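Local coordinates for protein GH86A beta-porphyranase (Bacteroides plebeius, PDB 4AW7) that hydrolyses the red-algal polysaccharide porphyran at linkages between beta-D-galactopyranose and alpha-L-galactopyranose-6-sulfate, releasing mostly a sulfated disaccharide, at residues Y171-I174 against G175-H179; A195-A199 against W200-N204; I260-G263 against H264-L268; S284-D287 against I288-V291; K537-G540 against Q541-N545. One frame throughout, in Å; residues are numbered along the deposited sequence. Where two conformers were deposited one is given.

Interaction 1 of 5, residues Y171-I174 against G175-H179; sequences YASI and GKHIH
S173 and H177, one helical turn apart, meet at the carbonyl oxygen of S173, which takes two hydrogen bonds from the same histidine. The backbone N of H177 donates to S173 O over 2.9 Å, and ND1 of its ring donates to S173 O over 2.7 Å; the two donors come from opposite faces of the carbonyl plane, and the oxygen lies in the plane of the imidazole. With CG of H177 anti to its carbonyl carbon (chi1 -75°), the ring folds back along the helix onto the preceding turn. A leucine in place of H177 would probably leave S173 O with the backbone donor alone. S173 OG has its own partner in V120 O.

The packed side is apolar. I174 and I178 run side by side, CG2 of I174 lying 3.7 Å from CD1 of I178, and both press on F141, with V190 beside I178. Y171, buried as well, hydrogen-bonds L144 O through its hydroxyl. The other side is looser: K176 and H177 are partly exposed, although H177 still touches Q121 and A125 of helix 120-132, and K176 sends NZ to the side chain of Q121.

Helix 160-179 is the connecting helix of a beta-alpha-beta crossover between the parallel strands 136-142 and 189-195, as in a (beta/alpha)8 barrel.

Interaction 2 of 5, residues A195-A199 against W200-N204; sequences AAYPA and WEDGN. With K (potassium ion), chain F.
Y197 and D202 close this loop through a short hydrogen bond, Y197 OH donating to D202 OD2 over 2.5 Å. The carboxylate oxygen is met on its syn side, slightly out of plane, and the tyrosine ring stands 54° from the carboxylate. With CG anti to the backbone N (chi1 173°), the Y197 side chain reaches forward along the loop, and the methyl of A199 sits against one face of its ring. Alongside, P198 lies over the indole of W200: its CB is 4.0 Å from the centroid of the six-membered ring, 17° off the normal, a CH-pi contact between two buried residues.

The backbone sets these groups in place. P198 and A199 are each the centre of an inverse gamma turn, the latter closed by a weak bond from W200 N to P198 O (3.0 Å). A type I turn from A199 to D202 overlaps it, D202 N donating to A199 O over 2.9 Å. A water bridges the bend, donating to P198 O (2.9 Å) and to E201 OE1 (2.7 Å). Y197 O is also a ligand of the potassium ion at 3.1 Å, with the hydroxyls of Y193 and Y207 as further ligands.

Farther out, W200 NE1 donates to V250 O and its ring meets W208 edge to face. The P198 side chain is about 6 Å from that of the substrate-binding H229. The loop passes from strand 189-195 to helix 206-210, wedged against helix 245-262, while E201 OE2 forms a salt bridge with R544, just ahead of strand 546-555.

Interaction 3 of 5, residues I260-G263 against H264-L268; sequences IKFG and HVKPL
The F262 ring is sandwiched between two lysine chains: CG of K261 lies over the centre of one face, and CE of K266 lies over the centre of the other, 3.7 Å from the F262 centroid and only 5° off its normal. The backbone O of H264 approaches the ring edge. The imidazole of H264 in turn has F262 over one of its faces, with CB of F262 4.1 Å from the H264 centroid, toward the rim.

K266 reaches the phenyl ring with its chain extended beyond CG, crossing the aromatic side chain at about a right angle. Its NZ ends 4.3 Å from the F262 centroid, in cation-pi geometry, and goes on to donate to the carbonyls of G220 and M223. The H264 ring is fixed by ND1, which donates to V265 O over 3.1 Å from above the carbonyl plane with a fairly straight N-H (154°), while CD2 of H264 lies 3.2 Å from F262 O.

The bend that brings these groups together comes at G263, which leaves the end of helix 245-262 with positive phi (88°), a conformation where a side chain would jam against the carbonyl before it. The loop then runs to strand 268-276, and F226 of strand 225-233 packs against both F262 and K266.

A serine in place of F262 would probably leave CE and NZ of K266 without their aromatic face, and CG of K261 without the ring on its other side. The ammonium of K266 probably owes its place to the carbonyls of G220 and M223, with the F262 face likely adding a weaker attraction at a partly exposed helix end.

Interaction 4 of 5, residues S284-D287 against I288-V291; sequences SYDD and ISSV
D286 and S290 bind each other in both directions. The backbone N of D286 donates almost straight (177°) to S290 OG over 2.9 Å, and S290 N returns a bond of 2.9 Å to D286 O. The serine hydroxyl reaches the aspartate because OG stands beside its own backbone N, anti to the carbonyl carbon (chi1 -55°). CB of S290 also lies 3.5 Å from CD1 of Y285, obliquely to that ring.

D286 has two deposited conformers, and its bonds are described for one of them, so they may not hold in the other. In this one OD1 accepts from I288 N and from S289 N, each at 2.9 Å, the two donors arriving from opposite faces of the carboxylate plane on its anti side.

D287 touches the following residues mostly through its backbone, its O lying 3.5 Å from CG1 of V291. Its carboxylate is engaged elsewhere: the hydroxyl of Y285 donates to D287 OD1 over 2.6 Å on the anti lone pair, and R354 makes a salt bridge to the same oxygen. Y285 itself packs against S334 and N356.

The segment follows strand 268-276, with the Y285 side chain about 9 Å from that of the substrate-binding S319. D286 OD1 accepting from I288 N is typical of an Asx turn, with S289 N as a second donor to the same oxygen, and it leads into a short run of helical backbone angles before helix 293-305.

Interaction 5 of 5, residues K537-G540 against Q541-N545; sequences KGYG and QSNRN. With CA (calcium ion), chain C.
At Q541 the backbone takes a left-handed conformation (phi 62°) that sets its amide over the ring of Y539, and a type I turn follows to R544, whose N donates to Q541 O over 3.0 Å. CG of Y539 lies between its backbone N and carbonyl carbon (chi1 87°), which turns the ring toward the Q541 amide. Q541 N stands 3.5 Å above the plane of the Y539 ring, near its centre, while CG of Q541 lies 3.7 Å from CE1 of that tyrosine.

The far end of Y539 is held by the turn. Its OH donates to N543 OD1 over 2.8 Å, in the carbonyl plane and on a lone pair, the ring and the amide standing 77° apart. R544 passes beside the same hydroxyl with its CD. Farther along, its NE donates to Q541 OE1 over 2.9 Å from above the amide plane, a bent bond, and NH2 pairs with E201.

Q541 is gripped at both ends of its amide: OE1 also accepts from F548 N, and NE2 donates to a water (3.0 Å). One residue before Y539, G538 O binds the calcium ion at 2.4 Å together with D381, N535, W536 and three waters.

Chemically, the loop is knit largely by polar groups: the Q541 amide uses both its oxygen and its nitrogen, and the Y539 carbonyl is joined to it through the water.

The five contacts follow one another along the chain in numerical order. Interactions 1 to 4 belong to the catalytic part, built on a parallel sheet with outer helices, and interaction 5 to the beta-rich C-terminal part. Interactions 2 and 5 have centres about 16 Å apart and are joined by a salt bridge, E201 OE2 to R544 NH2 at 2.8 Å, which ties the two parts together. Helix 245-262 runs by both and ends in interaction 3, about 20 Å from interaction 2 between centres. Interactions 1 and 3 lie about 18 Å apart between centres, whereas interaction 4, in the loop after strand 268-276, is about 39 Å from each, again between centres.

Interaction 1 of 5, residues Y171-I174 against G175-H179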
loop_
_atom_site.group_PDB
_atom_site.type_symbol
_atom_site.label_atom_id
_atom_site.label_comp_id
_atom_site.label_asym_id
_atom_site.label_seq_id
_atom_site.Cartn_x
_atom_site.Cartn_y
_atom_site.Cartn_z
ATOM N N TYR A 171 20.863 0.808 -6.839
ATOM C CA TYR A 171 20.006 -0.111 -6.086
ATOM C C TYR A 171 20.511 -1.568 -6.132
ATOM O O TYR A 171 20.595 -2.265 -5.105
ATOM C CB TYR A 171 18.570 -0.083 -6.616
ATOM C CG TYR A 171 17.610 0.871 -5.936
ATOM C CD1 TYR A 171 16.845 0.457 -4.859
ATOM C CD2 TYR A 171 17.384 2.169 -6.395
ATOM C CE1 TYR A 171 15.970 1.287 -4.231
ATOM C CE2 TYR A 171 16.472 3.012 -5.779
ATOM C CZ TYR A 171 15.742 2.555 -4.690
ATOM O OH TYR A 171 14.804 3.307 -4.021
ATOM N N ALA A 172 20.833 -2.044 -7.336
ATOM C CA ALA A 172 21.232 -3.432 -7.519
ATOM C C ALA A 172 22.491 -3.746 -6.736
ATOM O O ALA A 172 22.572 -4.779 -6.066
ATOM C CB ALA A 172 21.460 -3.743 -9.016
ATOM N N SER A 173 23.471 -2.851 -6.806
ATOM C CA SER A 173 24.707 -3.055 -6.104
ATOM C C SER A 173 24.493 -3.135 -4.598
ATOM O O SER A 173 25.097 -3.929 -3.880
ATOM C CB SER A 173 25.700 -1.945 -6.466
ATOM O OG SER A 173 26.892 -2.145 -5.741
ATOM N N ILE A 174 23.621 -2.288 -4.088
ATOM C CA ILE A 174 23.338 -2.252 -2.653
ATOM C C ILE A 174 22.715 -3.577 -2.242
ATOM O O ILE A 174 23.144 -4.187 -1.249
ATOM C CB ILE A 174 22.443 -1.052 -2.290
ATOM C CG1 ILE A 174 23.250 0.249 -2.423
ATOM C CG2 ILE A 174 21.851 -1.241 -0.871
ATOM C CD1 ILE A 174 22.430 1.504 -2.455
ATOM N N GLY A 175 21.690 -4.020 -2.968
ATOM C CA GLY A 175 21.054 -5.306 -2.639
ATOM C C GLY A 175 22.065 -6.450 -2.686
ATOM O O GLY A 175 22.112 -7.292 -1.794
ATOM N N LYS A 176 22.893 -6.474 -3.719
ATOM C CA LYS A 176 23.864 -7.545 -3.863
ATOM C C LYS A 176 24.824 -7.572 -2.690
ATOM O O LYS A 176 25.090 -8.653 -2.083
ATOM C CB LYS A 176 24.640 -7.378 -5.159
ATOM C CG LYS A 176 25.580 -8.545 -5.412
ATOM C CD LYS A 176 26.362 -8.333 -6.709
ATOM C CE LYS A 176 27.402 -7.214 -6.555
ATOM N NZ LYS A 176 28.328 -7.064 -7.734
ATOM N N HIS A 177 25.354 -6.419 -2.333
ATOM C CA HIS A 177 26.350 -6.368 -1.263
ATOM C C HIS A 177 25.763 -6.672 0.112
ATOM O O HIS A 177 26.364 -7.389 0.910
ATOM C CB HIS A 177 27.061 -5.029 -1.247
ATOM C CG HIS A 177 28.071 -4.858 -2.347
ATOM N ND1 HIS A 177 27.746 -4.429 -3.612
ATOM C CD2 HIS A 177 29.416 -5.009 -2.335
ATOM C CE1 HIS A 177 28.847 -4.341 -4.340
ATOM N NE2 HIS A 177 29.879 -4.678 -3.585
ATOM N N ILE A 178 24.579 -6.156 0.408
ATOM C CA ILE A 178 23.921 -6.438 1.679
ATOM C C ILE A 178 23.638 -7.939 1.800
ATOM O O ILE A 178 23.928 -8.577 2.852
ATOM C CB ILE A 178 22.680 -5.547 1.861
ATOM C CG1 ILE A 178 23.156 -4.125 2.184
ATOM C CG2 ILE A 178 21.780 -6.120 2.990
ATOM C CD1 ILE A 178 22.057 -3.100 2.365
ATOM N N HIS A 179 23.086 -8.540 0.762
ATOM C CA HIS A 179 22.748 -9.962 0.825
ATOM C C HIS A 179 23.976 -10.865 0.913
ATOM O O HIS A 179 23.904 -11.971 1.477
ATOM C CB HIS A 179 21.875 -10.393 -0.323
ATOM C CG HIS A 179 20.529 -9.735 -0.311
ATOM N ND1 HIS A 179 19.882 -9.335 -1.463
ATOM C CD2 HIS A 179 19.724 -9.386 0.721
ATOM C CE1 HIS A 179 18.720 -8.785 -1.135
ATOM N NE2 HIS A 179 18.603 -8.789 0.182
#

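Interaction 2 of 5, residues A195-A199 against W200-N204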
loop_
_atom_site.group_PDB
_atom_site.type_symbol
_atom_site.label_atom_id
_atom_site.label_comp_id
_atom_site.label_asym_id
_atom_site.label_seq_id
_atom_site.Cartn_x
_atom_site.Cartn_y
_atom_site.Cartn_z
ATOM N N ALA A 195 8.669 4.426 -5.863
ATOM C CA ALA A 195 8.117 5.062 -7.072
ATOM C C ALA A 195 7.113 6.163 -6.724
ATOM O O ALA A 195 6.074 5.916 -6.087
ATOM C CB ALA A 195 7.449 4.001 -7.882
ATOM N N ALA A 196 7.384 7.357 -7.225
ATOM C CA ALA A 196 6.505 8.515 -6.997
ATOM C C ALA A 196 5.333 8.595 -7.861
ATOM O O ALA A 196 4.345 9.245 -7.520
ATOM C CB ALA A 196 7.294 9.801 -7.267
ATOM N N TYR A 197 5.417 8.017 -9.022
ATOM C CA TYR A 197 4.434 8.348 -10.136
ATOM C C TYR A 197 4.155 7.038 -10.850
ATOM O O TYR A 197 4.739 6.759 -11.899
ATOM C CB TYR A 197 4.966 9.439 -11.119
ATOM C CG TYR A 197 4.114 9.709 -12.354
ATOM C CD1 TYR A 197 2.848 10.294 -12.226
ATOM C CD2 TYR A 197 4.595 9.450 -13.652
ATOM C CE1 TYR A 197 2.077 10.598 -13.334
ATOM C CE2 TYR A 197 3.802 9.744 -14.783
ATOM C CZ TYR A 197 2.560 10.312 -14.617
ATOM O OH TYR A 197 1.738 10.589 -15.723
ATOM N N PRO A 198 3.288 6.173 -10.312
ATOM C CA PRO A 198 3.171 4.794 -10.822
ATOM C C PRO A 198 2.204 4.715 -12.018
ATOM O O PRO A 198 1.235 3.934 -12.030
ATOM C CB PRO A 198 2.663 4.050 -9.598
ATOM C CG PRO A 198 1.825 5.038 -8.883
ATOM C CD PRO A 198 2.598 6.338 -9.014
ATOM N N ALA A 199 2.471 5.548 -13.015
ATOM C CA ALA A 199 1.646 5.683 -14.219
ATOM C C ALA A 199 2.049 4.652 -15.253
ATOM O O ALA A 199 2.517 4.979 -16.361
ATOM C CB ALA A 199 1.713 7.125 -14.755
ATOM N N TRP A 200 1.924 3.371 -14.904
ATOM C CA TRP A 200 2.378 2.277 -15.747
ATOM C C TRP A 200 1.894 2.427 -17.180
ATOM O O TRP A 200 2.632 2.117 -18.156
ATOM C CB TRP A 200 1.937 0.934 -15.195
ATOM C CG TRP A 200 2.337 0.619 -13.768
ATOM C CD1 TRP A 200 1.697 -0.309 -12.985
ATOM C CD2 TRP A 200 3.458 1.102 -12.973
ATOM N NE1 TRP A 200 2.316 -0.416 -11.778
ATOM C CE2 TRP A 200 3.406 0.425 -11.739
ATOM C CE3 TRP A 200 4.484 2.038 -13.162
ATOM C CZ2 TRP A 200 4.313 0.685 -10.702
ATOM C CZ3 TRP A 200 5.374 2.281 -12.132
ATOM C CH2 TRP A 200 5.275 1.619 -10.918
ATOM N N GLU A 201 0.645 2.838 -17.324
ATOM C CA GLU A 201 -0.025 2.981 -18.600
ATOM C C GLU A 201 0.516 4.093 -19.495
ATOM O O GLU A 201 0.176 4.087 -20.694
ATOM C CB GLU A 201 -1.525 3.246 -18.362
ATOM C CG GLU A 201 -1.938 4.635 -17.832
ATOM C CD GLU A 201 -1.698 4.904 -16.350
ATOM O OE1 GLU A 201 -1.173 4.059 -15.619
ATOM O OE2 GLU A 201 -2.080 5.985 -15.891
ATOM N N ASP A 202 1.251 5.076 -18.981
ATOM C CA ASP A 202 1.680 6.201 -19.816
ATOM C C ASP A 202 2.446 5.734 -21.045
ATOM O O ASP A 202 3.214 4.777 -21.026
ATOM C CB ASP A 202 2.526 7.204 -19.040
ATOM C CG ASP A 202 1.745 8.293 -18.355
ATOM O OD1 ASP A 202 0.513 8.323 -18.435
ATOM O OD2 ASP A 202 2.400 9.139 -17.687
ATOM N N GLY A 203 2.200 6.430 -22.148
ATOM C CA GLY A 203 2.912 6.130 -23.376
ATOM C C GLY A 203 2.601 4.750 -23.913
ATOM O O GLY A 203 3.480 4.030 -24.371
ATOM N N ASN A 204 1.344 4.320 -23.760
ATOM C CA ASN A 204 0.971 2.991 -24.213
ATOM C C ASN A 204 1.782 1.920 -23.488
ATOM O O ASN A 204 2.203 0.937 -24.082
ATOM C CB ASN A 204 1.216 2.873 -25.720
ATOM C CG ASN A 204 0.276 1.931 -26.375
ATOM O OD1 ASN A 204 -0.889 1.837 -25.972
ATOM N ND2 ASN A 204 0.742 1.258 -27.428
HETATM K K K F . 7.573 6.020 -10.909
HETATM O O HOH W 1 -1.517 4.396 -12.932
#

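Interaction 3 of 5, residues I260-G263 against H264-L268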
loop_
_atom_site.group_PDB
_atom_site.type_symbol
_atom_site.label_atom_id
_atom_site.label_comp_id
_atom_site.label_asym_id
_atom_site.label_seq_id
_atom_site.Cartn_x
_atom_site.Cartn_y
_atom_site.Cartn_z
ATOM N N ILE A 260 6.016 -13.704 -13.241
ATOM C CA ILE A 260 6.613 -14.109 -14.515
ATOM C C ILE A 260 8.133 -14.141 -14.456
ATOM O O ILE A 260 8.772 -15.084 -14.945
ATOM C CB ILE A 260 6.092 -13.183 -15.651
ATOM C CG1 ILE A 260 4.625 -13.480 -15.906
ATOM C CG2 ILE A 260 6.928 -13.307 -16.951
ATOM C CD1 ILE A 260 3.969 -12.434 -16.821
ATOM N N LYS A 261 8.735 -13.141 -13.823
ATOM C CA LYS A 261 10.181 -13.010 -13.810
ATOM C C LYS A 261 10.857 -14.012 -12.863
ATOM O O LYS A 261 11.932 -14.559 -13.169
ATOM C CB LYS A 261 10.565 -11.606 -13.367
ATOM C CG LYS A 261 11.971 -11.260 -13.610
ATOM C CD LYS A 261 12.272 -11.059 -15.086
ATOM C CE LYS A 261 13.688 -10.582 -15.217
ATOM N NZ LYS A 261 14.039 -10.451 -16.600
ATOM N N PHE A 262 10.281 -14.194 -11.680
ATOM C CA PHE A 262 10.921 -14.912 -10.585
ATOM C C PHE A 262 10.278 -16.262 -10.291
ATOM O O PHE A 262 10.859 -17.065 -9.546
ATOM C CB PHE A 262 10.941 -14.078 -9.296
ATOM C CG PHE A 262 11.511 -12.716 -9.469
ATOM C CD1 PHE A 262 12.849 -12.554 -9.753
ATOM C CD2 PHE A 262 10.730 -11.582 -9.329
ATOM C CE1 PHE A 262 13.405 -11.322 -9.939
ATOM C CE2 PHE A 262 11.295 -10.331 -9.508
ATOM C CZ PHE A 262 12.629 -10.201 -9.824
ATOM N N GLY A 263 9.073 -16.491 -10.817
ATOM C CA GLY A 263 8.305 -17.685 -10.500
ATOM C C GLY A 263 7.435 -17.554 -9.279
ATOM O O GLY A 263 6.705 -18.477 -8.939
ATOM N N HIS A 264 7.502 -16.397 -8.600
ATOM C CA HIS A 264 6.741 -16.100 -7.396
ATOM C C HIS A 264 6.681 -14.567 -7.273
ATOM O O HIS A 264 7.547 -13.874 -7.759
ATOM C CB HIS A 264 7.387 -16.734 -6.149
ATOM C CG HIS A 264 8.835 -16.429 -6.007
ATOM N ND1 HIS A 264 9.329 -15.374 -5.269
ATOM C CD2 HIS A 264 9.916 -17.078 -6.504
ATOM C CE1 HIS A 264 10.655 -15.382 -5.325
ATOM N NE2 HIS A 264 11.032 -16.395 -6.085
ATOM N N VAL A 265 5.675 -14.077 -6.575
ATOM C CA VAL A 265 5.604 -12.653 -6.250
ATOM C C VAL A 265 6.707 -12.353 -5.228
ATOM O O VAL A 265 7.224 -13.273 -4.573
ATOM C CB VAL A 265 4.214 -12.250 -5.730
ATOM C CG1 VAL A 265 3.110 -12.521 -6.794
ATOM C CG2 VAL A 265 3.914 -12.930 -4.425
ATOM N N LYS A 266 7.172 -11.112 -5.189
ATOM C CA LYS A 266 7.947 -10.603 -4.056
ATOM C C LYS A 266 7.084 -9.603 -3.294
ATOM O O LYS A 266 6.213 -8.937 -3.871
ATOM C CB LYS A 266 9.241 -9.916 -4.494
ATOM C CG LYS A 266 10.188 -10.863 -5.213
ATOM C CD LYS A 266 11.605 -10.301 -5.349
ATOM C CE LYS A 266 12.580 -11.276 -6.015
ATOM N NZ LYS A 266 14.018 -10.897 -5.874
ATOM N N PRO A 267 7.342 -9.465 -1.994
ATOM C CA PRO A 267 6.513 -8.560 -1.212
ATOM C C PRO A 267 6.588 -7.108 -1.677
ATOM O O PRO A 267 7.597 -6.655 -2.206
ATOM C CB PRO A 267 7.042 -8.729 0.208
ATOM C CG PRO A 267 7.544 -10.138 0.223
ATOM C CD PRO A 267 8.217 -10.241 -1.121
ATOM N N LEU A 268 5.512 -6.397 -1.421
ATOM C CA LEU A 268 5.388 -4.979 -1.640
ATOM C C LEU A 268 5.661 -4.183 -0.396
ATOM O O LEU A 268 5.477 -4.647 0.721
ATOM C CB LEU A 268 3.968 -4.680 -2.122
ATOM C CG LEU A 268 3.501 -5.480 -3.301
ATOM C CD1 LEU A 268 1.975 -5.221 -3.507
ATOM C CD2 LEU A 268 4.298 -5.258 -4.568
#

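Interaction 4 of 5, residues S284-D287 against I288-V291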
loop_
_atom_site.group_PDB
_atom_site.type_symbol
_atom_site.label_atom_id
_atom_site.label_comp_id
_atom_site.label_asym_id
_atom_site.label_seq_id
_atom_site.Cartn_x
_atom_site.Cartn_y
_atom_site.Cartn_z
ATOM N N SER A 284 2.836 24.190 3.070
ATOM C CA SER A 284 2.548 24.542 4.453
ATOM C C SER A 284 1.298 23.854 4.980
ATOM O O SER A 284 0.339 23.585 4.243
ATOM C CB SER A 284 2.399 26.056 4.614
ATOM O OG SER A 284 3.601 26.720 4.279
ATOM N N TYR A 285 1.296 23.596 6.274
ATOM C CA TYR A 285 0.183 22.993 6.965
ATOM C C TYR A 285 -0.946 23.973 7.158
ATOM O O TYR A 285 -0.731 25.146 7.519
ATOM C CB TYR A 285 0.644 22.546 8.351
ATOM C CG TYR A 285 -0.470 21.959 9.194
ATOM C CD1 TYR A 285 -0.830 20.595 9.107
ATOM C CD2 TYR A 285 -1.169 22.752 10.093
ATOM C CE1 TYR A 285 -1.863 20.099 9.868
ATOM C CE2 TYR A 285 -2.198 22.250 10.873
ATOM C CZ TYR A 285 -2.544 20.912 10.757
ATOM O OH TYR A 285 -3.556 20.403 11.529
ATOM N N ASP A 286 -2.148 23.467 6.931
ATOM C CA ASP A 286 -3.403 24.141 7.207
ATOM C C ASP A 286 -4.334 23.161 7.948
ATOM O O ASP A 286 -4.493 22.073 7.438
ATOM C CB ASP A 286 -4.014 24.497 5.845
ATOM C CG ASP A 286 -5.307 25.240 5.959
ATOM O OD1 ASP A 286 -6.343 24.604 6.131
ATOM O OD2 ASP A 286 -5.289 26.478 5.865
ATOM N N ASP A 287 -4.980 23.543 9.054
ATOM C CA ASP A 287 -5.873 22.623 9.805
ATOM C C ASP A 287 -7.015 22.011 8.992
ATOM O O ASP A 287 -7.482 20.940 9.344
ATOM C CB ASP A 287 -6.551 23.283 11.021
ATOM C CG ASP A 287 -5.720 23.261 12.302
ATOM O OD1 ASP A 287 -4.954 22.314 12.578
ATOM O OD2 ASP A 287 -5.916 24.212 13.112
ATOM N N ILE A 288 -7.497 22.667 7.954
ATOM C CA ILE A 288 -8.582 22.070 7.161
ATOM C C ILE A 288 -8.044 21.336 5.956
ATOM O O ILE A 288 -8.378 20.177 5.711
ATOM C CB ILE A 288 -9.589 23.114 6.662
ATOM C CG1 ILE A 288 -10.291 23.793 7.853
ATOM C CG2 ILE A 288 -10.585 22.428 5.713
ATOM C CD1 ILE A 288 -10.992 25.126 7.506
ATOM N N SER A 289 -7.160 21.960 5.204
ATOM C CA SER A 289 -6.755 21.288 4.012
ATOM C C SER A 289 -5.850 20.068 4.293
ATOM O O SER A 289 -5.950 19.061 3.634
ATOM C CB SER A 289 -6.194 22.273 2.988
ATOM O OG SER A 289 -4.827 22.395 3.069
ATOM N N SER A 290 -4.997 20.153 5.310
ATOM C CA SER A 290 -3.994 19.121 5.518
ATOM C C SER A 290 -4.570 17.855 6.163
ATOM O O SER A 290 -3.969 16.784 6.042
ATOM C CB SER A 290 -2.810 19.673 6.313
ATOM O OG SER A 290 -2.248 20.843 5.702
ATOM N N VAL A 291 -5.765 17.916 6.754
ATOM C CA VAL A 291 -6.458 16.705 7.241
ATOM C C VAL A 291 -7.313 15.989 6.183
ATOM O O VAL A 291 -7.752 14.834 6.433
ATOM C CB VAL A 291 -7.310 16.968 8.497
ATOM C CG1 VAL A 291 -6.453 17.631 9.545
ATOM C CG2 VAL A 291 -8.581 17.786 8.187
#

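Interaction 5 of 5, residues K537-G540 against Q541-N545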
loop_
_atom_site.group_PDB
_atom_site.type_symbol
_atom_site.label_atom_id
_atom_site.label_comp_id
_atom_site.label_asym_id
_atom_site.label_seq_id
_atom_site.Cartn_x
_atom_site.Cartn_y
_atom_site.Cartn_z
ATOM N N LYS A 537 -14.126 -0.760 -7.917
ATOM C CA LYS A 537 -13.767 -0.016 -6.722
ATOM C C LYS A 537 -13.463 1.450 -7.051
ATOM O O LYS A 537 -12.546 1.768 -7.836
ATOM C CB LYS A 537 -12.542 -0.633 -6.065
ATOM C CG LYS A 537 -12.775 -2.038 -5.527
ATOM C CD LYS A 537 -11.425 -2.677 -5.201
ATOM C CE LYS A 537 -11.445 -4.185 -4.962
ATOM N NZ LYS A 537 -12.024 -4.475 -3.640
ATOM N N GLY A 538 -14.171 2.353 -6.410
ATOM C CA GLY A 538 -13.921 3.759 -6.596
ATOM C C GLY A 538 -14.439 4.278 -7.911
ATOM O O GLY A 538 -15.369 3.750 -8.515
ATOM N N TYR A 539 -13.868 5.400 -8.298
ATOM C CA TYR A 539 -14.480 6.236 -9.310
ATOM C C TYR A 539 -14.199 5.814 -10.733
ATOM O O TYR A 539 -13.419 4.914 -11.011
ATOM C CB TYR A 539 -14.181 7.728 -9.095
ATOM C CG TYR A 539 -12.917 8.305 -9.677
ATOM C CD1 TYR A 539 -11.700 7.652 -9.631
ATOM C CD2 TYR A 539 -12.963 9.517 -10.339
ATOM C CE1 TYR A 539 -10.538 8.220 -10.173
ATOM C CE2 TYR A 539 -11.825 10.081 -10.882
ATOM C CZ TYR A 539 -10.607 9.449 -10.779
ATOM O OH TYR A 539 -9.487 9.975 -11.328
ATOM N N GLY A 540 -14.900 6.486 -11.656
ATOM C CA GLY A 540 -14.879 6.108 -13.032
ATOM C C GLY A 540 -13.670 6.541 -13.824
ATOM O O GLY A 540 -13.549 6.147 -14.962
ATOM N N GLN A 541 -12.822 7.391 -13.255
ATOM C CA GLN A 541 -11.636 7.926 -13.917
ATOM C C GLN A 541 -12.016 8.744 -15.143
ATOM O O GLN A 541 -11.240 8.856 -16.086
ATOM C CB GLN A 541 -10.603 6.845 -14.312
ATOM C CG GLN A 541 -10.119 6.020 -13.121
ATOM C CD GLN A 541 -9.078 5.007 -13.475
ATOM O OE1 GLN A 541 -8.298 5.219 -14.404
ATOM N NE2 GLN A 541 -8.962 3.962 -12.654
ATOM N N SER A 542 -13.196 9.383 -15.109
ATOM C CA SER A 542 -13.665 10.152 -16.269
ATOM C C SER A 542 -12.789 11.361 -16.553
ATOM O O SER A 542 -12.827 11.862 -17.675
ATOM C CB SER A 542 -15.116 10.602 -16.087
ATOM O OG SER A 542 -15.965 9.500 -15.903
ATOM N N ASN A 543 -12.047 11.831 -15.561
ATOM C CA ASN A 543 -11.148 12.990 -15.692
ATOM C C ASN A 543 -9.720 12.583 -16.037
ATOM O O ASN A 543 -8.766 13.389 -15.909
ATOM C CB ASN A 543 -11.177 13.841 -14.424
ATOM C CG ASN A 543 -10.499 13.157 -13.222
ATOM O OD1 ASN A 543 -10.366 11.930 -13.146
ATOM N ND2 ASN A 543 -10.029 13.978 -12.291
ATOM N N ARG A 544 -9.558 11.312 -16.400
ATOM C CA ARG A 544 -8.278 10.818 -16.866
ATOM C C ARG A 544 -8.470 10.567 -18.368
ATOM O O ARG A 544 -9.545 10.228 -18.826
ATOM C CB ARG A 544 -7.874 9.551 -16.051
ATOM C CG ARG A 544 -7.394 9.846 -14.588
ATOM C CD ARG A 544 -7.252 8.609 -13.666
ATOM N NE ARG A 544 -6.552 7.561 -14.384
ATOM C CZ ARG A 544 -5.240 7.325 -14.371
ATOM N NH1 ARG A 544 -4.407 8.016 -13.617
ATOM N NH2 ARG A 544 -4.772 6.389 -15.151
ATOM N N ASN A 545 -7.439 10.697 -19.128
ATOM C CA ASN A 545 -7.458 10.330 -20.508
ATOM C C ASN A 545 -7.340 8.818 -20.698
ATOM O O ASN A 545 -7.944 8.236 -21.632
ATOM C CB ASN A 545 -6.268 11.056 -21.169
ATOM C CG ASN A 545 -6.046 10.651 -22.614
ATOM O OD1 ASN A 545 -6.939 10.761 -23.433
ATOM N ND2 ASN A 545 -4.830 10.202 -22.927
HETATM CA CA CA C . -17.406 2.484 -8.322
HETATM O O HOH W 2 -10.936 3.903 -10.342
HETATM O O HOH W 3 -17.846 4.757 -7.509
HETATM O O HOH W 4 -19.270 3.520 -9.669
HETATM O O HOH W 5 -16.842 2.373 -10.670
#